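Long-range contacts in UPF0311 protein CA_C3321 (PDB 3G7G), which is of unknown function but belongs to the UPF0311 (DUF3237) family and folds as a closed barrel of antiparallel beta strands: residues T18-K23 with P40-K45; G59-I64 with L73-A78. One frame throughout, in Å; residues are numbered along the deposited sequence.

Contact 1: T18-K23 with P40-K45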
ATOM      1  N   THR A  18      21.263   8.620  12.303  1.00 32.90           N
ATOM      2  CA  THR A  18      20.814   9.480  13.392  1.00 33.33           C
ATOM      3  C   THR A  18      20.153  10.695  12.766  1.00 33.26           C
ATOM      4  O   THR A  18      20.786  11.419  12.014  1.00 32.47           O
ATOM      5  CB  THR A  18      21.960   9.888  14.304  1.00 33.63           C
ATOM      6  OG1 THR A  18      22.587   8.709  14.790  1.00 35.10           O
ATOM      7  CG2 THR A  18      21.448  10.696  15.489  1.00 33.10           C
ATOM      8  N   ILE A  19      18.880  10.891  13.076  1.00 33.22           N
ATOM      9  CA  ILE A  19      18.058  11.912  12.463  1.00 33.77           C
ATOM     10  C   ILE A  19      17.651  12.995  13.457  1.00 33.31           C
ATOM     11  O   ILE A  19      17.198  12.690  14.549  1.00 33.75           O
ATOM     12  CB  ILE A  19      16.736  11.281  11.922  1.00 33.72           C
ATOM     13  CG1 ILE A  19      17.019  10.372  10.733  1.00 35.51           C
ATOM     14  CG2 ILE A  19      15.776  12.342  11.488  1.00 33.50           C
ATOM     15  CD1 ILE A  19      15.842   9.495  10.338  1.00 35.71           C
ATOM     16  N   THR A  20      17.767  14.249  13.038  1.00 33.27           N
ATOM     17  CA  THR A  20      17.211  15.380  13.744  1.00 33.75           C
ATOM     18  C   THR A  20      15.877  15.712  13.085  1.00 33.54           C
ATOM     19  O   THR A  20      15.789  15.871  11.876  1.00 32.89           O
ATOM     20  CB  THR A  20      18.161  16.605  13.666  1.00 34.05           C
ATOM     21  OG1 THR A  20      19.458  16.245  14.169  1.00 34.22           O
ATOM     22  CG2 THR A  20      17.644  17.782  14.459  1.00 32.31           C
ATOM     23  N   VAL A  21      14.837  15.819  13.897  1.00 34.16           N
ATOM     24  CA  VAL A  21      13.515  16.173  13.411  1.00 34.73           C
ATOM     25  C   VAL A  21      13.061  17.519  13.969  1.00 35.46           C
ATOM     26  O   VAL A  21      13.438  17.904  15.076  1.00 35.20           O
ATOM     27  CB  VAL A  21      12.469  15.111  13.788  1.00 34.74           C
ATOM     28  CG1 VAL A  21      12.813  13.769  13.167  1.00 33.24           C
ATOM     29  CG2 VAL A  21      12.327  15.001  15.304  1.00 34.81           C
ATOM     30  N   ASP A  22      12.234  18.222  13.192  1.00 35.73           N
ATOM     31  CA  ASP A  22      11.595  19.441  13.667  1.00 35.88           C
ATOM     32  C   ASP A  22      10.425  19.102  14.616  1.00 36.08           C
ATOM     33  O   ASP A  22      10.143  17.927  14.921  1.00 35.50           O
ATOM     34  CB  ASP A  22      11.123  20.272  12.472  1.00 36.27           C
ATOM     35  CG  ASP A  22      11.255  21.773  12.692  1.00 38.06           C
ATOM     36  OD1 ASP A  22      11.010  22.253  13.823  1.00 43.08           O
ATOM     37  OD2 ASP A  22      11.598  22.479  11.720  1.00 39.51           O
ATOM     38  N   LYS A  23       9.758  20.140  15.109  1.00 36.33           N
ATOM     39  CA  LYS A  23       8.565  19.956  15.910  1.00 36.70           C
ATOM     40  C   LYS A  23       7.447  19.395  15.032  1.00 35.67           C
ATOM     41  O   LYS A  23       7.388  19.721  13.853  1.00 34.78           O
ATOM     42  CB  LYS A  23       8.125  21.290  16.535  1.00 37.44           C
ATOM     43  CG  LYS A  23       7.498  22.315  15.567  1.00 40.11           C
ATOM     44  CD  LYS A  23       7.071  23.664  16.286  1.00 40.62           C
ATOM     45  CE  LYS A  23       6.232  23.433  17.552  1.00 43.06           C
ATOM     46  NZ  LYS A  23       5.483  24.655  18.026  1.00 45.05           N
ATOM     47  N   PRO A  40       8.720  16.811  10.125  1.00 30.50           N
ATOM     48  CA  PRO A  40       9.804  17.093   9.190  1.00 30.22           C
ATOM     49  C   PRO A  40      11.127  16.535   9.678  1.00 30.45           C
ATOM     50  O   PRO A  40      11.366  16.513  10.884  1.00 30.33           O
ATOM     51  CB  PRO A  40       9.820  18.628   9.100  1.00 30.70           C
ATOM     52  CG  PRO A  40       8.489  19.081   9.671  1.00 29.89           C
ATOM     53  CD  PRO A  40       8.167  18.047  10.715  1.00 30.26           C
ATOM     54  N   ILE A  41      11.950  16.054   8.743  1.00 30.29           N
ATOM     55  CA  ILE A  41      13.292  15.558   9.058  1.00 30.75           C
ATOM     56  C   ILE A  41      14.273  16.669   8.668  1.00 30.68           C
ATOM     57  O   ILE A  41      14.412  16.986   7.507  1.00 31.41           O
ATOM     58  CB  ILE A  41      13.601  14.214   8.331  1.00 30.68           C
ATOM     59  CG1 ILE A  41      12.602  13.131   8.774  1.00 31.49           C
ATOM     60  CG2 ILE A  41      15.028  13.736   8.657  1.00 30.65           C
ATOM     61  CD1 ILE A  41      12.409  11.947   7.750  1.00 31.08           C
ATOM     62  N   ILE A  42      14.913  17.312   9.638  1.00 31.43           N
ATOM     63  CA  ILE A  42      15.799  18.436   9.317  1.00 31.51           C
ATOM     64  C   ILE A  42      17.071  17.909   8.659  1.00 31.07           C
ATOM     65  O   ILE A  42      17.565  18.463   7.689  1.00 30.79           O
ATOM     66  CB  ILE A  42      16.182  19.266  10.561  1.00 32.99           C
ATOM     67  CG1 ILE A  42      14.936  19.828  11.270  1.00 32.97           C
ATOM     68  CG2 ILE A  42      17.128  20.425  10.169  1.00 32.34           C
ATOM     69  CD1 ILE A  42      15.231  20.335  12.691  1.00 32.71           C
ATOM     70  N   SER A  43      17.612  16.830   9.201  1.00 30.70           N
ATOM     71  CA  SER A  43      18.934  16.383   8.791  1.00 30.59           C
ATOM     72  C   SER A  43      19.161  15.019   9.370  1.00 29.84           C
ATOM     73  O   SER A  43      18.365  14.554  10.162  1.00 29.15           O
ATOM     74  CB  SER A  43      20.000  17.345   9.305  1.00 30.63           C
ATOM     75  OG  SER A  43      20.064  17.302  10.730  1.00 33.33           O
ATOM     76  N   GLY A  44      20.272  14.391   8.990  1.00 29.90           N
ATOM     77  CA  GLY A  44      20.577  13.068   9.453  1.00 29.79           C
ATOM     78  C   GLY A  44      21.884  12.570   8.902  1.00 31.02           C
ATOM     79  O   GLY A  44      22.267  12.858   7.749  1.00 30.52           O
ATOM     80  N   LYS A  45      22.571  11.802   9.733  1.00 31.36           N
ATOM     81  CA  LYS A  45      23.847  11.277   9.372  1.00 31.99           C
ATOM     82  C   LYS A  45      23.761   9.774   9.237  1.00 31.48           C
ATOM     83  O   LYS A  45      23.321   9.104  10.152  1.00 31.77           O
ATOM     84  CB  LYS A  45      24.867  11.653  10.440  1.00 32.22           C
ATOM     85  CG  LYS A  45      26.222  11.042  10.187  1.00 34.48           C
ATOM     86  CD  LYS A  45      27.292  11.769  10.998  1.00 34.24           C
ATOM     87  CE  LYS A  45      28.570  10.967  11.090  1.00 36.27           C
ATOM     88  NZ  LYS A  45      29.446  11.598  12.140  1.00 37.87           N
TER

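Contact 2: G59-I64 with L73-A78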
ATOM      1  N   GLY A  59      12.174  15.174   3.634  1.00 28.62           N
ATOM      2  CA  GLY A  59      11.767  14.052   4.458  1.00 28.29           C
ATOM      3  C   GLY A  59      10.667  14.403   5.432  1.00 28.22           C
ATOM      4  O   GLY A  59      10.720  15.412   6.143  1.00 28.53           O
ATOM      5  N   ILE A  60       9.649  13.563   5.454  1.00 27.04           N
ATOM      6  CA  ILE A  60       8.543  13.697   6.381  1.00 27.08           C
ATOM      7  C   ILE A  60       8.172  12.318   6.937  1.00 26.49           C
ATOM      8  O   ILE A  60       8.081  11.352   6.174  1.00 25.40           O
ATOM      9  CB  ILE A  60       7.316  14.263   5.663  1.00 26.11           C
ATOM     10  CG1 ILE A  60       7.525  15.753   5.367  1.00 28.16           C
ATOM     11  CG2 ILE A  60       6.057  14.045   6.503  1.00 26.96           C
ATOM     12  CD1 ILE A  60       7.423  16.657   6.630  1.00 29.05           C
ATOM     13  N   ASP A  61       7.982  12.232   8.253  1.00 27.11           N
ATOM     14  CA  ASP A  61       7.323  11.090   8.867  1.00 26.90           C
ATOM     15  C   ASP A  61       5.841  11.415   9.139  1.00 26.85           C
ATOM     16  O   ASP A  61       5.519  12.312   9.916  1.00 27.62           O
ATOM     17  CB  ASP A  61       8.022  10.672  10.153  1.00 28.36           C
ATOM     18  CG  ASP A  61       7.597   9.275  10.627  1.00 30.31           C
ATOM     19  OD1 ASP A  61       6.671   8.689  10.013  1.00 42.24           O
ATOM     20  OD2 ASP A  61       8.168   8.755  11.612  1.00 40.59           O
ATOM     21  N   SER A  62       4.944  10.735   8.440  1.00 26.04           N
ATOM     22  CA  SER A  62       3.535  10.846   8.695  1.00 25.67           C
ATOM     23  C   SER A  62       3.137   9.800   9.742  1.00 25.72           C
ATOM     24  O   SER A  62       3.319   8.610   9.534  1.00 24.60           O
ATOM     25  CB  SER A  62       2.751  10.652   7.427  1.00 25.72           C
ATOM     26  OG  SER A  62       1.400  10.921   7.678  1.00 25.23           O
ATOM     27  N   GLN A  63       2.613  10.276  10.866  1.00 25.97           N
ATOM     28  CA  GLN A  63       2.349   9.470  12.048  1.00 27.25           C
ATOM     29  C   GLN A  63       0.918   9.616  12.521  1.00 26.25           C
ATOM     30  O   GLN A  63       0.336  10.681  12.454  1.00 25.54           O
ATOM     31  CB  GLN A  63       3.238   9.912  13.184  1.00 27.56           C
ATOM     32  CG  GLN A  63       4.660   9.892  12.843  1.00 29.04           C
ATOM     33  CD  GLN A  63       5.538  10.232  14.027  1.00 29.17           C
ATOM     34  OE1 GLN A  63       5.120  10.927  14.974  1.00 30.90           O
ATOM     35  NE2 GLN A  63       6.756   9.751  13.980  1.00 32.63           N
ATOM     36  N   ILE A  64       0.366   8.532  13.030  1.00 26.66           N
ATOM     37  CA  ILE A  64      -0.920   8.610  13.682  1.00 26.67           C
ATOM     38  C   ILE A  64      -0.853   7.811  14.991  1.00 26.94           C
ATOM     39  O   ILE A  64      -0.480   6.639  14.992  1.00 27.64           O
ATOM     40  CB  ILE A  64      -2.035   8.125  12.705  1.00 27.09           C
ATOM     41  CG1 ILE A  64      -3.427   8.247  13.345  1.00 28.55           C
ATOM     42  CG2 ILE A  64      -1.696   6.714  12.176  1.00 25.36           C
ATOM     43  CD1 ILE A  64      -4.378   9.247  12.683  1.00 26.50           C
ATOM     44  N   LEU A  73       3.684   4.652  12.030  1.00 27.52           N
ATOM     45  CA  LEU A  73       4.635   5.553  11.398  1.00 27.34           C
ATOM     46  C   LEU A  73       4.873   5.194   9.936  1.00 26.01           C
ATOM     47  O   LEU A  73       5.034   4.023   9.610  1.00 24.93           O
ATOM     48  CB  LEU A  73       5.994   5.440  12.122  1.00 27.36           C
ATOM     49  CG  LEU A  73       5.891   5.747  13.615  1.00 29.62           C
ATOM     50  CD1 LEU A  73       6.372   4.592  14.404  1.00 29.73           C
ATOM     51  CD2 LEU A  73       6.663   7.025  14.002  1.00 31.23           C
ATOM     52  N   SER A  74       4.911   6.216   9.076  1.00 25.85           N
ATOM     53  CA  SER A  74       5.273   6.057   7.666  1.00 25.29           C
ATOM     54  C   SER A  74       6.118   7.226   7.216  1.00 24.54           C
ATOM     55  O   SER A  74       5.602   8.337   6.980  1.00 24.73           O
ATOM     56  CB  SER A  74       4.027   5.900   6.803  1.00 25.31           C
ATOM     57  OG  SER A  74       4.374   5.584   5.434  1.00 26.91           O
ATOM     58  N   ALA A  75       7.412   6.995   7.103  1.00 23.14           N
ATOM     59  CA  ALA A  75       8.402   8.038   6.707  1.00 23.18           C
ATOM     60  C   ALA A  75       8.869   7.907   5.262  1.00 23.09           C
ATOM     61  O   ALA A  75       9.054   6.806   4.774  1.00 24.28           O
ATOM     62  CB  ALA A  75       9.650   8.036   7.670  1.00 22.10           C
ATOM     63  N   ARG A  76       8.954   9.026   4.546  1.00 22.23           N
ATOM     64  CA  ARG A  76       9.497   9.034   3.214  1.00 22.63           C
ATOM     65  C   ARG A  76      10.570  10.073   3.171  1.00 23.49           C
ATOM     66  O   ARG A  76      10.287  11.281   3.360  1.00 23.35           O
ATOM     67  CB  ARG A  76       8.457   9.420   2.188  1.00 21.67           C
ATOM     68  CG  ARG A  76       7.282   8.508   2.123  1.00 22.38           C
ATOM     69  CD  ARG A  76       6.253   9.099   1.194  1.00 21.49           C
ATOM     70  NE  ARG A  76       5.288   8.107   0.799  1.00 22.18           N
ATOM     71  CZ  ARG A  76       4.241   8.341   0.039  1.00 22.38           C
ATOM     72  NH1 ARG A  76       4.015   9.550  -0.402  1.00 23.67           N
ATOM     73  NH2 ARG A  76       3.421   7.348  -0.282  1.00 25.36           N
ATOM     74  N   TYR A  77      11.784   9.608   2.892  1.00 23.65           N
ATOM     75  CA  TYR A  77      12.958  10.447   2.796  1.00 23.51           C
ATOM     76  C   TYR A  77      14.041   9.723   1.999  1.00 23.75           C
ATOM     77  O   TYR A  77      13.837   8.597   1.551  1.00 24.09           O
ATOM     78  CB  TYR A  77      13.440  10.817   4.195  1.00 25.11           C
ATOM     79  CG  TYR A  77      13.807   9.657   5.085  1.00 24.45           C
ATOM     80  CD1 TYR A  77      15.126   9.252   5.231  1.00 27.18           C
ATOM     81  CD2 TYR A  77      12.845   8.999   5.825  1.00 27.18           C
ATOM     82  CE1 TYR A  77      15.453   8.195   6.069  1.00 27.38           C
ATOM     83  CE2 TYR A  77      13.162   7.928   6.636  1.00 26.93           C
ATOM     84  CZ  TYR A  77      14.465   7.535   6.768  1.00 27.24           C
ATOM     85  OH  TYR A  77      14.771   6.472   7.611  1.00 27.76           O
ATOM     86  N   ALA A  78      15.208  10.355   1.837  1.00 24.26           N
ATOM     87  CA  ALA A  78      16.250   9.868   0.949  1.00 23.54           C
ATOM     88  C   ALA A  78      17.589  10.203   1.553  1.00 24.17           C
ATOM     89  O   ALA A  78      17.728  11.133   2.363  1.00 22.59           O
ATOM     90  CB  ALA A  78      16.139  10.509  -0.424  1.00 23.83           C
TER
HETATM   91  O   HOH W   1       5.580  10.834   4.694  1.00 24.21           O

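Contact 1: T18-K23 with P40-K45
Ile19 and Ile41 meet methyl to methyl, with Ile19 CG2 only 3.2 Å from Ile41 CG2, tighter than ordinary van der Waals contact. A chi1 of -69° in Ile19 sets CG1 beside the backbone N and leaves CG2 anti to it; Ile41 does the same, and it is these two CG2 branches that touch. Val21 lies on the same face. Directly across from Ile19, on the partner strand, is Gly44; with no side chain there, its CA comes to 4.1 Å from Ile19 CA, at a position where a CB would be tight against Thr18 O and Ile19 CG1.

On the opposite face Thr20 OG1 is taken by Asn149, and its methyl CG2 rests 3.9 Å from Ile42 CD1. The two strands form an antiparallel hairpin of the barrel, interrupted here by a classic beta bulge: Ile42 and Ser43 together face Thr20. Its carbonyl holds both amides, through Ile42 N to Thr20 O at 2.8 Å, a bent bond with 135° at the hydrogen, and a weak, straighter one from Ser43 N to Thr20 O at 3.4 Å. In return Thr20 N donates to Ser43 O, and the pairing of Thr18 with Lys45 continues the ladder beyond Gly44.

Past the bulge Asp22 N binds Pro40 O (3.0 Å), coming from above the carbonyl plane. Proline has no N-H to give, yet its carbonyl still accepts, while its ring packs by CB and CG on Asp22 CB. The aspartate carboxylate turns back on its own chain, OD1 taking Lys23 N at 2.8 Å through the anti lone pair where strand 11-30 is briefly interrupted. Further out, Ile19 rests on Val150 and Leu152 of strand 150-157 and Ile41 on Val55, apolar neighbours that suit branched aliphatic chains on this face; Pro40 packs on Ile60.

Contact 2: G59-I64 with L73-A78
Asp61 and Ala75 face each other as a non-hydrogen-bonded pair, with Asp61 CG 3.8 Å from the methyl CB of Ala75. They sit on neighbouring strands of an antiparallel hairpin that forms part of the barrel wall. Asp61 CG is anti to its backbone N (chi1 -165°), and the carboxylate beyond it reaches over to the other strand, where Leu73 crosses it at a slant, Leu73 CB lying 3.9 Å from Asp61 OD1. Ala75, with only a methyl, leaves the carboxylate room to lie beside it. Gln63 runs beside Leu73, pointing the same way, and its OE1 is held by Gln37; its NE2 reaches Asp61 OD2 in a bond whose placement is less sure.

In Tyr77 a chi1 of 59° puts CG between the backbone N and the carbonyl carbon, and the ring so placed presents its edge to Ala75 CB, which lies in the ring plane. Tyr77 CB meets Gly59 CA at 3.7 Å, an approach that leaves little room beyond what a glycine occupies.

The reverse face carries Ile60, Ser62, Ser74 and Arg76, a mix of apolar and polar groups that suits a subunit boundary. Ile60 packs on Gly58 of the second subunit. Ser74 OG and Arg76 NH2 bond reciprocally with Arg76 and Ser74 of the second subunit, while Glu90 of the same chain makes a salt bridge to Arg76 NE. Ser62 OG bonds to Tyr88 OH of the second subunit.

Paired backbone bonds join Ile60 to Arg76 and Ser62 to Ser74. On the serine face a water bridges the two strands, donating to Ile60 O at 3.0 Å and weakly to Ser74 O at 3.4 Å.

How the contacts relate
Contact 1 closes before contact 2 opens, and their centres lie 11 Å apart in the same barrel sheet. Contact 1 joins strands 11-30 and 34-47, contact 2 joins strands 53-65 and 71-81, so four successive strands lie side by side in chain order. The seam between the hairpins is where strands 34-47 and 53-65 adjoin: Ile41 N probably hydrogen-bonds to Gly59 O at 2.9 Å, and Ile41 CD1 packs 3.5 Å from Tyr77 CD2. Their surroundings differ, however. Contact 1 lies near the surface and touches no other chain, whereas contact 2 is buried and adds residues to the interface with the second subunit.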